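Long-range contacts in putative phophotriesterase (Proteus mirabilis, PDB 3RHG), which probably hydrolyses ester bonds, using two divalent metal ions per subunit, as a member of the phosphotriesterase family: residues H229-G234 / L250-I255; I289-D294 / K332-N337. All blocks are in the same frame, centred on the assembly; numbering follows the deposited sequence.

Interaction 1: H229-G234 / L250-I255; sequences HSDPSG and LEFDMI. With ZN (zinc ion), chain C; BEZ (benzoic acid), chain D.
His-229 ND1 donates to Asp-253 OD1 at 2.9 Å, and His-229 N reaches Asp-253 OD2, also at 2.9 Å. Both oxygens are met on the syn side, though each donor is tilted from the carboxylate plane. The ring and carboxylate planes stand 70° apart, and the ND1 bond and the metal bond at NE2, 2.0 Å from a zinc ion, together fix the turn of the imidazole. Asp-253 is thus second shell to that metal, which His-199 and Glu-166 also bind. Benzoic acid covers one face of the His-229 ring, with its C3 3.5 Å above the plane; Met-254 CE comes within 3.8 Å of benzoic acid C4, and Met-254 SD leans on Pro-232 CD.

Asp-231 reaches across to 250-255: Met-254 N donates to its OD1 at 2.9 Å, from 43° above the carboxylate plane, while Asp-253 N adds a weak bond to OD2. With CG beside its backbone N (chi1 -41°), the carboxylate can meet both amides. Ser-230 N donates to Glu-251 O at 3.0 Å, and Ser-230 OG bonds to Leu-227 O. The Phe-252 ring packs on helix 270-282 and Leu-250 on helix 237-245, while Glu-251 and Asp-253 touch His-23 of strand 19-24.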
# COMPACT_ATOMS: atom_id res chain seq x y z
N HIS A 229 5.84 7.66 -16.13
CA HIS A 229 4.68 7.82 -15.28
C HIS A 229 3.39 7.54 -16.05
O HIS A 229 2.39 8.25 -15.94
CB HIS A 229 4.66 9.23 -14.67
CG HIS A 229 5.99 9.68 -14.16
ND1 HIS A 229 6.88 8.84 -13.54
CD2 HIS A 229 6.58 10.90 -14.17
CE1 HIS A 229 7.98 9.50 -13.21
NE2 HIS A 229 7.82 10.76 -13.57
N SER A 230 3.41 6.48 -16.85
CA SER A 230 2.21 6.04 -17.53
C SER A 230 1.27 5.31 -16.55
O SER A 230 0.11 5.08 -16.88
CB SER A 230 2.57 5.11 -18.70
OG SER A 230 3.33 5.80 -19.68
N ASP A 231 1.78 4.95 -15.36
CA ASP A 231 1.02 4.09 -14.45
C ASP A 231 -0.38 4.63 -14.12
O ASP A 231 -1.35 3.88 -14.15
CB ASP A 231 1.78 3.81 -13.13
CG ASP A 231 3.27 3.53 -13.35
OD1 ASP A 231 3.75 2.51 -12.83
OD2 ASP A 231 3.96 4.34 -14.04
N PRO A 232 -0.50 5.94 -13.80
CA PRO A 232 -1.83 6.39 -13.37
C PRO A 232 -2.86 6.47 -14.50
O PRO A 232 -4.03 6.74 -14.22
CB PRO A 232 -1.57 7.79 -12.78
CG PRO A 232 -0.09 7.78 -12.44
CD PRO A 232 0.52 6.99 -13.59
N SER A 233 -2.43 6.26 -15.75
CA SER A 233 -3.39 6.17 -16.85
C SER A 233 -3.68 4.73 -17.26
O SER A 233 -4.28 4.47 -18.30
CB SER A 233 -2.98 7.03 -18.05
OG SER A 233 -1.73 6.64 -18.59
N GLY A 234 -3.29 3.79 -16.40
CA GLY A 234 -3.38 2.36 -16.77
C GLY A 234 -4.82 1.87 -16.98
O GLY A 234 -5.04 0.90 -17.73
N LEU A 250 5.65 3.02 -23.52
CA LEU A 250 5.00 3.43 -22.29
C LEU A 250 5.80 2.85 -21.13
O LEU A 250 6.04 1.65 -21.08
CB LEU A 250 3.54 2.97 -22.20
CG LEU A 250 2.59 3.65 -23.20
CD1 LEU A 250 1.13 3.25 -22.87
CD2 LEU A 250 2.73 5.17 -23.17
N GLU A 251 6.18 3.71 -20.19
CA GLU A 251 6.96 3.28 -19.05
C GLU A 251 6.09 3.32 -17.79
O GLU A 251 5.54 4.38 -17.43
CB GLU A 251 8.17 4.18 -18.87
CG GLU A 251 9.02 3.89 -17.65
CD GLU A 251 10.24 4.77 -17.65
OE1 GLU A 251 10.22 5.89 -17.06
OE2 GLU A 251 11.22 4.37 -18.29
N PHE A 252 5.95 2.16 -17.15
CA PHE A 252 5.27 2.01 -15.89
C PHE A 252 6.37 2.00 -14.87
O PHE A 252 6.95 0.95 -14.57
CB PHE A 252 4.43 0.72 -15.86
CG PHE A 252 3.24 0.76 -16.78
CD1 PHE A 252 1.96 0.99 -16.27
CD2 PHE A 252 3.39 0.59 -18.16
CE1 PHE A 252 0.84 1.05 -17.13
CE2 PHE A 252 2.30 0.63 -19.02
CZ PHE A 252 1.01 0.85 -18.51
N ASP A 253 6.70 3.18 -14.36
CA ASP A 253 7.86 3.32 -13.50
C ASP A 253 7.48 3.63 -12.04
O ASP A 253 8.34 4.04 -11.26
CB ASP A 253 8.78 4.42 -14.06
CG ASP A 253 8.03 5.68 -14.42
OD1 ASP A 253 7.09 6.00 -13.68
OD2 ASP A 253 8.33 6.31 -15.46
N MET A 254 6.22 3.39 -11.66
CA MET A 254 5.78 3.67 -10.29
C MET A 254 5.39 2.38 -9.61
O MET A 254 4.57 2.35 -8.69
CB MET A 254 4.63 4.67 -10.29
CG MET A 254 5.03 5.97 -10.95
SD MET A 254 3.63 7.03 -11.42
CE MET A 254 2.97 7.48 -9.83
N ILE A 255 5.99 1.28 -10.06
CA ILE A 255 5.56 -0.02 -9.57
C ILE A 255 6.04 -0.22 -8.16
O ILE A 255 7.25 -0.19 -7.90
CB ILE A 255 6.05 -1.15 -10.52
CG1 ILE A 255 5.35 -1.00 -11.88
CG2 ILE A 255 5.77 -2.56 -9.92
CD1 ILE A 255 5.88 -1.94 -12.95
ZN ZN C . 9.08 12.32 -13.22
C BEZ D . 4.50 13.44 -9.81
O1 BEZ D . 4.35 13.83 -10.99
O2 BEZ D . 4.20 14.20 -8.87
C1 BEZ D . 5.04 12.07 -9.52
C2 BEZ D . 5.52 11.26 -10.55
C3 BEZ D . 6.03 10.00 -10.25
C4 BEZ D . 6.04 9.54 -8.94
C5 BEZ D . 5.54 10.35 -7.93
C6 BEZ D . 5.05 11.62 -8.21

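Interaction 2: I289-D294 / K332-N337. With ZN (zinc ion), chain B.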
# COMPACT_ATOMS: atom_id res chain seq x y z
N ILE A 289 6.67 -1.88 -23.84
CA ILE A 289 6.46 -1.55 -22.44
C ILE A 289 7.77 -1.69 -21.67
O ILE A 289 8.51 -2.64 -21.88
CB ILE A 289 5.44 -2.52 -21.81
CG1 ILE A 289 4.07 -2.34 -22.47
CG2 ILE A 289 5.36 -2.31 -20.28
CD1 ILE A 289 3.07 -3.42 -22.08
N VAL A 290 8.07 -0.71 -20.80
CA VAL A 290 9.17 -0.88 -19.85
C VAL A 290 8.65 -0.63 -18.43
O VAL A 290 7.60 0.02 -18.25
CB VAL A 290 10.41 -0.03 -20.18
CG1 VAL A 290 11.14 -0.58 -21.40
CG2 VAL A 290 10.00 1.45 -20.38
N LEU A 291 9.40 -1.12 -17.44
CA LEU A 291 8.96 -1.19 -16.03
C LEU A 291 10.04 -0.68 -15.11
O LEU A 291 11.21 -0.98 -15.31
CB LEU A 291 8.74 -2.66 -15.64
CG LEU A 291 7.81 -3.47 -16.54
CD1 LEU A 291 7.75 -4.92 -16.07
CD2 LEU A 291 6.40 -2.89 -16.64
N SER A 292 9.67 0.09 -14.08
CA SER A 292 10.67 0.52 -13.11
C SER A 292 9.96 0.94 -11.81
O SER A 292 8.72 0.81 -11.72
CB SER A 292 11.53 1.66 -13.70
OG SER A 292 12.93 1.45 -13.47
N HIS A 293 10.73 1.40 -10.81
CA HIS A 293 10.20 1.74 -9.48
C HIS A 293 10.12 3.25 -9.24
O HIS A 293 9.37 3.69 -8.37
CB HIS A 293 11.14 1.21 -8.38
CG HIS A 293 11.45 -0.25 -8.48
ND1 HIS A 293 12.51 -0.73 -9.22
CD2 HIS A 293 10.87 -1.34 -7.90
CE1 HIS A 293 12.57 -2.05 -9.10
NE2 HIS A 293 11.59 -2.45 -8.31
N ASP A 294 10.95 4.03 -9.94
CA ASP A 294 11.07 5.47 -9.65
C ASP A 294 11.40 5.75 -8.20
O ASP A 294 10.83 6.68 -7.62
CB ASP A 294 9.82 6.26 -10.10
CG ASP A 294 10.09 7.74 -10.22
OD1 ASP A 294 11.27 8.12 -10.43
OD2 ASP A 294 9.12 8.56 -10.08
N LYS A 332 11.33 -10.92 -21.35
CA LYS A 332 11.78 -9.77 -22.15
C LYS A 332 11.53 -8.42 -21.47
O LYS A 332 12.22 -7.43 -21.79
CB LYS A 332 11.11 -9.77 -23.53
CG LYS A 332 11.56 -10.92 -24.42
CD LYS A 332 10.82 -10.95 -25.77
CE LYS A 332 11.11 -12.24 -26.53
NZ LYS A 332 10.44 -12.31 -27.87
N LEU A 333 10.55 -8.37 -20.57
CA LEU A 333 10.07 -7.07 -20.06
C LEU A 333 11.15 -6.26 -19.37
O LEU A 333 11.14 -5.04 -19.47
CB LEU A 333 8.88 -7.24 -19.11
CG LEU A 333 7.54 -7.62 -19.77
CD1 LEU A 333 6.52 -7.94 -18.69
CD2 LEU A 333 7.03 -6.49 -20.66
N CYS A 334 12.05 -6.95 -18.66
CA CYS A 334 13.09 -6.26 -17.88
C CYS A 334 14.49 -6.47 -18.45
O CYS A 334 15.48 -6.09 -17.81
CB CYS A 334 13.08 -6.73 -16.42
SG CYS A 334 11.56 -6.31 -15.56
N ILE A 335 14.57 -7.12 -19.62
CA ILE A 335 15.85 -7.37 -20.27
C ILE A 335 15.86 -6.84 -21.70
O ILE A 335 16.35 -5.72 -21.94
CB ILE A 335 16.18 -8.89 -20.25
CG1 ILE A 335 16.19 -9.37 -18.79
CG2 ILE A 335 17.54 -9.15 -20.90
CD1 ILE A 335 16.33 -10.86 -18.61
N ASP A 336 15.26 -7.59 -22.64
CA ASP A 336 15.22 -7.15 -24.03
C ASP A 336 14.60 -5.76 -24.20
O ASP A 336 15.10 -4.94 -24.98
CB ASP A 336 14.44 -8.12 -24.91
CG ASP A 336 14.94 -9.54 -24.79
OD1 ASP A 336 15.06 -10.22 -25.85
OD2 ASP A 336 15.17 -10.00 -23.65
N ASN A 337 13.48 -5.51 -23.52
CA ASN A 337 12.74 -4.27 -23.75
C ASN A 337 13.55 -3.02 -23.36
O ASN A 337 13.75 -2.13 -24.19
CB ASN A 337 11.39 -4.32 -23.04
CG ASN A 337 10.36 -5.16 -23.78
OD1 ASN A 337 10.71 -5.99 -24.65
ND2 ASN A 337 9.08 -5.01 -23.42
ZN ZN B . 11.83 9.93 -11.83
O HOH W 1 11.67 -2.65 -18.32
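Leu-333 lies across from Leu-291, its CB 4.0 Å from Leu-291 CD1, and the two side chains cross obliquely. A water joins the backbones: Leu-291 N donates to it at 2.9 Å, and it donates to Leu-333 O at 2.7 Å. Leu-291 N lies 4.7 Å from Leu-333 O, too far for a direct bond. Cys-334 SG meets the same methyl, Leu-291 CD1, at 4.1 Å, so one methyl touches two consecutive residues. Ile-335 takes the N-cap position of the next helix.

Asn-337, in the first turn of that helix, carries the direct polar bond. With CG beside its backbone N (chi1 -78°), ND2 points at the strand and donates to Ile-289 O, 2.9 Å away and close to the amide plane. The bond is nearly straight (160° at the hydrogen), in the carbonyl plane. ND2 also bonds to Gly-286 O, so one side-chain nitrogen grips two carbonyls. Asn-337 CB rests 4.1 Å from Val-290 CG1. The contact packs the last strand of the (beta/alpha)8 barrel, which leads on to the zinc ligand Asp-294, against C-terminal helices outside it, with Leu-291 and Cys-334 on Val-312 of helix 311-322 and Asn-337 on Trp-249 of strand 249-252.

From the N terminus, interaction 1 comes first: the loop leaving strand 225-227 meets the end of strand 249-252, closing a beta-alpha-beta crossover through helix 237-245. After helix 270-282 the chain enters strand 289-291, where interaction 2 opens; it closes after helix 311-322, at the junction of helices 327-333 and 336-343. The two are in series, neither nested nor crossed. Neighbouring strands of the family's (beta/alpha)8 barrel join them: Phe-252 N lies 2.9 Å from Val-290 O, and Phe-252 O 2.9 Å from Ser-292 N, both probable hydrogen bonds. At the strand ends His-229 and Asp-294 bind the two zinc ions, which share Glu-166; interaction 2 proper ties strand 289-291 to the outer helices.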